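Local coordinates for serine protease pet (Escherichia coli, PDB 4OM9), which is a secreted autotransporter enterotoxin of enteroaggregative strains, a serine protease whose passenger domain probably cleaves host alpha-fodrin, at residues W9-G21 / G518-K530. Numbering follows the deposited sequence.
Sequences WARDYLDLAQNKG and GHATDHAIFRTTK
Asp15, on the N-terminal helix 10-17 of the protease region, anchors an extended segment that leaves the beta-helix at strand 514-520, in a buried interface between these two parts of the passenger domain. Its carboxylate takes one bond on each oxygen. OD1 accepts the backbone N of Ala524 at 2.9 Å, nearly along its C-O axis, while OD2 accepts ND1 of His523 on its syn side, somewhat out of the carboxylate plane, also at 2.9 Å. Both N-H...O angles are 174°, and OD2 lies in the imidazole plane; with Asp575 on NE2, the ring is gripped at both nitrogens, which fixes its rotation, while the Ala524 bond ties down the backbone. The Arg11 guanidinium then covers one face of that ring, its plane 16° from the imidazole and the centres 3.6 Å apart. The chain of Arg11 bends at chi3, which lays the group flat rather than aiming an N-H at the ring. Nearby, a water bridges Arg11 NH1 and Ala524 O. On the apolar side, Ala524 CB sits 3.6 Å from Leu14 CB, and the side chains of Leu14 and Phe526 cross at about a right angle, CD2 lying 3.4 Å from CD1. Past the helix, Gly21 N bonds to Asp522 O at 3.0 Å, though bent to 139°, with Lys20 CB packed beside the same carbonyl. Asp575 lies just before strand 576-583; Phe526 also packs on helix 543-550, and Leu14 reaches Ser172 of strand 172-185, placing helix 10-17 between the protease sheet and the outgrowth of the beta-helix.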
# COMPACT_ATOMS: atom_id res chain seq x y z
N TRP A 9 19.82 -13.85 -11.39
CA TRP A 9 19.10 -14.90 -10.69
C TRP A 9 18.10 -15.60 -11.62
O TRP A 9 17.52 -14.98 -12.52
CB TRP A 9 18.36 -14.35 -9.48
CG TRP A 9 19.17 -14.32 -8.27
CD1 TRP A 9 19.10 -15.17 -7.21
CD2 TRP A 9 20.17 -13.35 -7.94
NE1 TRP A 9 20.00 -14.81 -6.25
CE2 TRP A 9 20.67 -13.69 -6.67
CE3 TRP A 9 20.70 -12.24 -8.60
CZ2 TRP A 9 21.67 -12.95 -6.04
CZ3 TRP A 9 21.68 -11.50 -7.98
CH2 TRP A 9 22.17 -11.86 -6.72
N ALA A 10 17.89 -16.88 -11.36
CA ALA A 10 17.01 -17.69 -12.17
C ALA A 10 15.60 -17.09 -12.19
O ALA A 10 14.94 -17.03 -13.22
CB ALA A 10 17.00 -19.13 -11.64
N ARG A 11 15.18 -16.59 -11.03
CA ARG A 11 13.83 -16.07 -10.83
C ARG A 11 13.64 -14.77 -11.62
O ARG A 11 12.50 -14.37 -11.93
CB ARG A 11 13.59 -15.86 -9.33
CG ARG A 11 12.39 -15.03 -8.96
CD ARG A 11 12.21 -15.00 -7.45
NE ARG A 11 12.47 -13.67 -6.91
CZ ARG A 11 12.19 -13.33 -5.65
NH1 ARG A 11 11.65 -14.21 -4.83
NH2 ARG A 11 12.44 -12.10 -5.23
N ASP A 12 14.76 -14.13 -11.96
CA ASP A 12 14.71 -12.87 -12.69
C ASP A 12 14.11 -13.01 -14.10
O ASP A 12 13.33 -12.15 -14.53
CB ASP A 12 16.11 -12.26 -12.78
CG ASP A 12 16.61 -11.76 -11.44
OD1 ASP A 12 15.76 -11.46 -10.57
OD2 ASP A 12 17.84 -11.65 -11.25
N TYR A 13 14.47 -14.07 -14.82
CA TYR A 13 13.90 -14.30 -16.14
C TYR A 13 12.40 -14.53 -16.05
O TYR A 13 11.65 -14.11 -16.93
CB TYR A 13 14.57 -15.49 -16.82
CG TYR A 13 16.03 -15.30 -17.16
CD1 TYR A 13 16.40 -14.70 -18.36
CD2 TYR A 13 17.04 -15.71 -16.29
CE1 TYR A 13 17.75 -14.52 -18.69
CE2 TYR A 13 18.38 -15.53 -16.60
CZ TYR A 13 18.73 -14.94 -17.81
OH TYR A 13 20.06 -14.76 -18.13
N LEU A 14 11.98 -15.21 -14.99
CA LEU A 14 10.58 -15.55 -14.76
C LEU A 14 9.76 -14.33 -14.35
O LEU A 14 8.65 -14.13 -14.83
CB LEU A 14 10.48 -16.61 -13.67
CG LEU A 14 10.61 -18.08 -14.03
CD1 LEU A 14 11.55 -18.32 -15.16
CD2 LEU A 14 11.05 -18.88 -12.83
N ASP A 15 10.33 -13.51 -13.46
CA ASP A 15 9.67 -12.28 -13.01
C ASP A 15 9.34 -11.40 -14.21
O ASP A 15 8.26 -10.81 -14.27
CB ASP A 15 10.56 -11.50 -12.02
CG ASP A 15 10.29 -11.84 -10.55
OD1 ASP A 15 9.33 -12.58 -10.25
OD2 ASP A 15 11.06 -11.36 -9.68
N LEU A 16 10.28 -11.31 -15.15
CA LEU A 16 10.10 -10.45 -16.31
C LEU A 16 8.99 -10.97 -17.21
O LEU A 16 8.17 -10.19 -17.69
CB LEU A 16 11.41 -10.33 -17.10
CG LEU A 16 11.40 -9.54 -18.41
CD1 LEU A 16 10.79 -8.15 -18.25
CD2 LEU A 16 12.81 -9.42 -18.96
N ALA A 17 8.96 -12.28 -17.44
CA ALA A 17 8.00 -12.85 -18.37
C ALA A 17 6.60 -12.78 -17.78
O ALA A 17 5.63 -12.68 -18.50
CB ALA A 17 8.35 -14.30 -18.72
N GLN A 18 6.51 -12.81 -16.46
CA GLN A 18 5.21 -12.96 -15.83
C GLN A 18 4.79 -11.65 -15.19
O GLN A 18 3.81 -11.61 -14.42
CB GLN A 18 5.27 -14.12 -14.83
CG GLN A 18 5.74 -15.41 -15.52
CD GLN A 18 5.98 -16.55 -14.56
OE1 GLN A 18 5.31 -16.67 -13.53
NE2 GLN A 18 6.95 -17.40 -14.89
N ASN A 19 5.51 -10.58 -15.53
CA ASN A 19 5.23 -9.24 -15.01
C ASN A 19 5.11 -9.22 -13.47
O ASN A 19 4.18 -8.64 -12.90
CB ASN A 19 3.95 -8.69 -15.64
CG ASN A 19 4.14 -8.28 -17.10
OD1 ASN A 19 3.41 -8.72 -17.97
ND2 ASN A 19 5.13 -7.44 -17.35
N LYS A 20 6.09 -9.86 -12.83
CA LYS A 20 6.18 -9.94 -11.39
C LYS A 20 7.36 -9.11 -10.87
O LYS A 20 8.26 -8.75 -11.62
CB LYS A 20 6.33 -11.40 -10.97
CG LYS A 20 5.15 -12.30 -11.36
CD LYS A 20 4.01 -12.11 -10.38
CE LYS A 20 2.77 -12.87 -10.82
NZ LYS A 20 1.59 -12.45 -10.00
N GLY A 21 7.34 -8.80 -9.57
CA GLY A 21 8.44 -8.11 -8.92
C GLY A 21 8.66 -6.70 -9.42
O GLY A 21 7.76 -5.87 -9.33
N GLY A 518 0.88 -3.32 4.49
CA GLY A 518 1.28 -3.30 3.09
C GLY A 518 1.22 -4.68 2.45
O GLY A 518 0.89 -5.68 3.09
N HIS A 519 1.57 -4.75 1.17
CA HIS A 519 1.53 -6.02 0.47
C HIS A 519 2.92 -6.42 0.00
O HIS A 519 3.64 -5.64 -0.64
CB HIS A 519 0.55 -5.96 -0.72
CG HIS A 519 0.63 -7.14 -1.64
ND1 HIS A 519 0.16 -8.40 -1.29
CD2 HIS A 519 1.13 -7.27 -2.90
CE1 HIS A 519 0.37 -9.24 -2.29
NE2 HIS A 519 0.96 -8.58 -3.28
N ALA A 520 3.32 -7.64 0.37
CA ALA A 520 4.62 -8.15 -0.04
C ALA A 520 4.56 -8.39 -1.54
O ALA A 520 3.64 -9.07 -2.04
CB ALA A 520 4.98 -9.42 0.70
N THR A 521 5.49 -7.81 -2.28
CA THR A 521 5.44 -7.89 -3.74
C THR A 521 5.48 -9.34 -4.19
O THR A 521 6.27 -10.12 -3.72
CB THR A 521 6.57 -7.06 -4.35
OG1 THR A 521 6.27 -5.67 -4.10
CG2 THR A 521 6.71 -7.30 -5.86
N ASP A 522 4.57 -9.73 -5.06
CA ASP A 522 4.57 -11.10 -5.58
C ASP A 522 5.70 -11.33 -6.58
O ASP A 522 6.01 -10.47 -7.40
CB ASP A 522 3.23 -11.45 -6.25
CG ASP A 522 2.05 -11.23 -5.33
OD1 ASP A 522 1.94 -11.96 -4.33
OD2 ASP A 522 1.21 -10.35 -5.62
N HIS A 523 6.32 -12.51 -6.51
CA HIS A 523 7.30 -12.91 -7.48
C HIS A 523 6.87 -14.23 -8.09
O HIS A 523 6.00 -14.94 -7.55
CB HIS A 523 8.71 -13.04 -6.86
CG HIS A 523 9.23 -11.75 -6.31
ND1 HIS A 523 10.11 -10.94 -7.01
CD2 HIS A 523 8.97 -11.10 -5.15
CE1 HIS A 523 10.39 -9.87 -6.29
NE2 HIS A 523 9.70 -9.94 -5.16
N ALA A 524 7.48 -14.55 -9.22
CA ALA A 524 7.30 -15.83 -9.87
C ALA A 524 7.95 -16.90 -9.02
O ALA A 524 8.89 -16.63 -8.25
CB ALA A 524 7.91 -15.81 -11.28
N ILE A 525 7.47 -18.12 -9.16
CA ILE A 525 8.15 -19.26 -8.57
C ILE A 525 8.47 -20.24 -9.70
O ILE A 525 8.10 -20.01 -10.84
CB ILE A 525 7.29 -19.95 -7.50
CG1 ILE A 525 6.08 -20.63 -8.14
CG2 ILE A 525 6.86 -18.93 -6.42
CD1 ILE A 525 5.11 -21.18 -7.12
N PHE A 526 9.16 -21.31 -9.36
CA PHE A 526 9.57 -22.29 -10.36
C PHE A 526 8.52 -23.37 -10.53
O PHE A 526 8.39 -23.94 -11.62
CB PHE A 526 10.90 -22.91 -9.96
CG PHE A 526 11.96 -21.91 -9.60
CD1 PHE A 526 12.47 -21.03 -10.55
CD2 PHE A 526 12.46 -21.85 -8.30
CE1 PHE A 526 13.44 -20.12 -10.23
CE2 PHE A 526 13.43 -20.95 -7.98
CZ PHE A 526 13.92 -20.07 -8.94
N ARG A 527 7.76 -23.65 -9.46
CA ARG A 527 6.80 -24.76 -9.44
C ARG A 527 5.85 -24.63 -8.25
O ARG A 527 6.30 -24.44 -7.12
CB ARG A 527 7.56 -26.10 -9.39
CG ARG A 527 6.68 -27.34 -9.49
CD ARG A 527 7.50 -28.63 -9.34
NE ARG A 527 8.08 -28.79 -8.01
CZ ARG A 527 9.16 -29.52 -7.73
NH1 ARG A 527 9.79 -30.17 -8.70
NH2 ARG A 527 9.61 -29.60 -6.49
N THR A 528 4.54 -24.71 -8.47
CA THR A 528 3.63 -24.46 -7.36
C THR A 528 3.22 -25.75 -6.65
O THR A 528 2.97 -25.73 -5.46
CB THR A 528 2.35 -23.63 -7.77
OG1 THR A 528 1.15 -24.23 -7.25
CG2 THR A 528 2.22 -23.47 -9.24
N THR A 529 3.20 -26.88 -7.36
CA THR A 529 3.07 -28.18 -6.68
C THR A 529 4.38 -28.59 -6.01
O THR A 529 5.47 -28.39 -6.56
CB THR A 529 2.62 -29.31 -7.63
OG1 THR A 529 3.54 -29.42 -8.72
CG2 THR A 529 1.22 -29.04 -8.16
N LYS A 530 4.27 -29.17 -4.82
CA LYS A 530 5.43 -29.40 -3.98
C LYS A 530 6.12 -30.75 -4.25
O LYS A 530 7.07 -31.13 -3.56
CB LYS A 530 5.02 -29.28 -2.50
CG LYS A 530 4.44 -27.91 -2.13
CD LYS A 530 4.45 -27.68 -0.62
CE LYS A 530 5.88 -27.66 -0.06
NZ LYS A 530 5.93 -27.45 1.42
O HOH W 1 10.03 -16.90 -5.80
O HOH W 2 5.85 -18.56 -11.61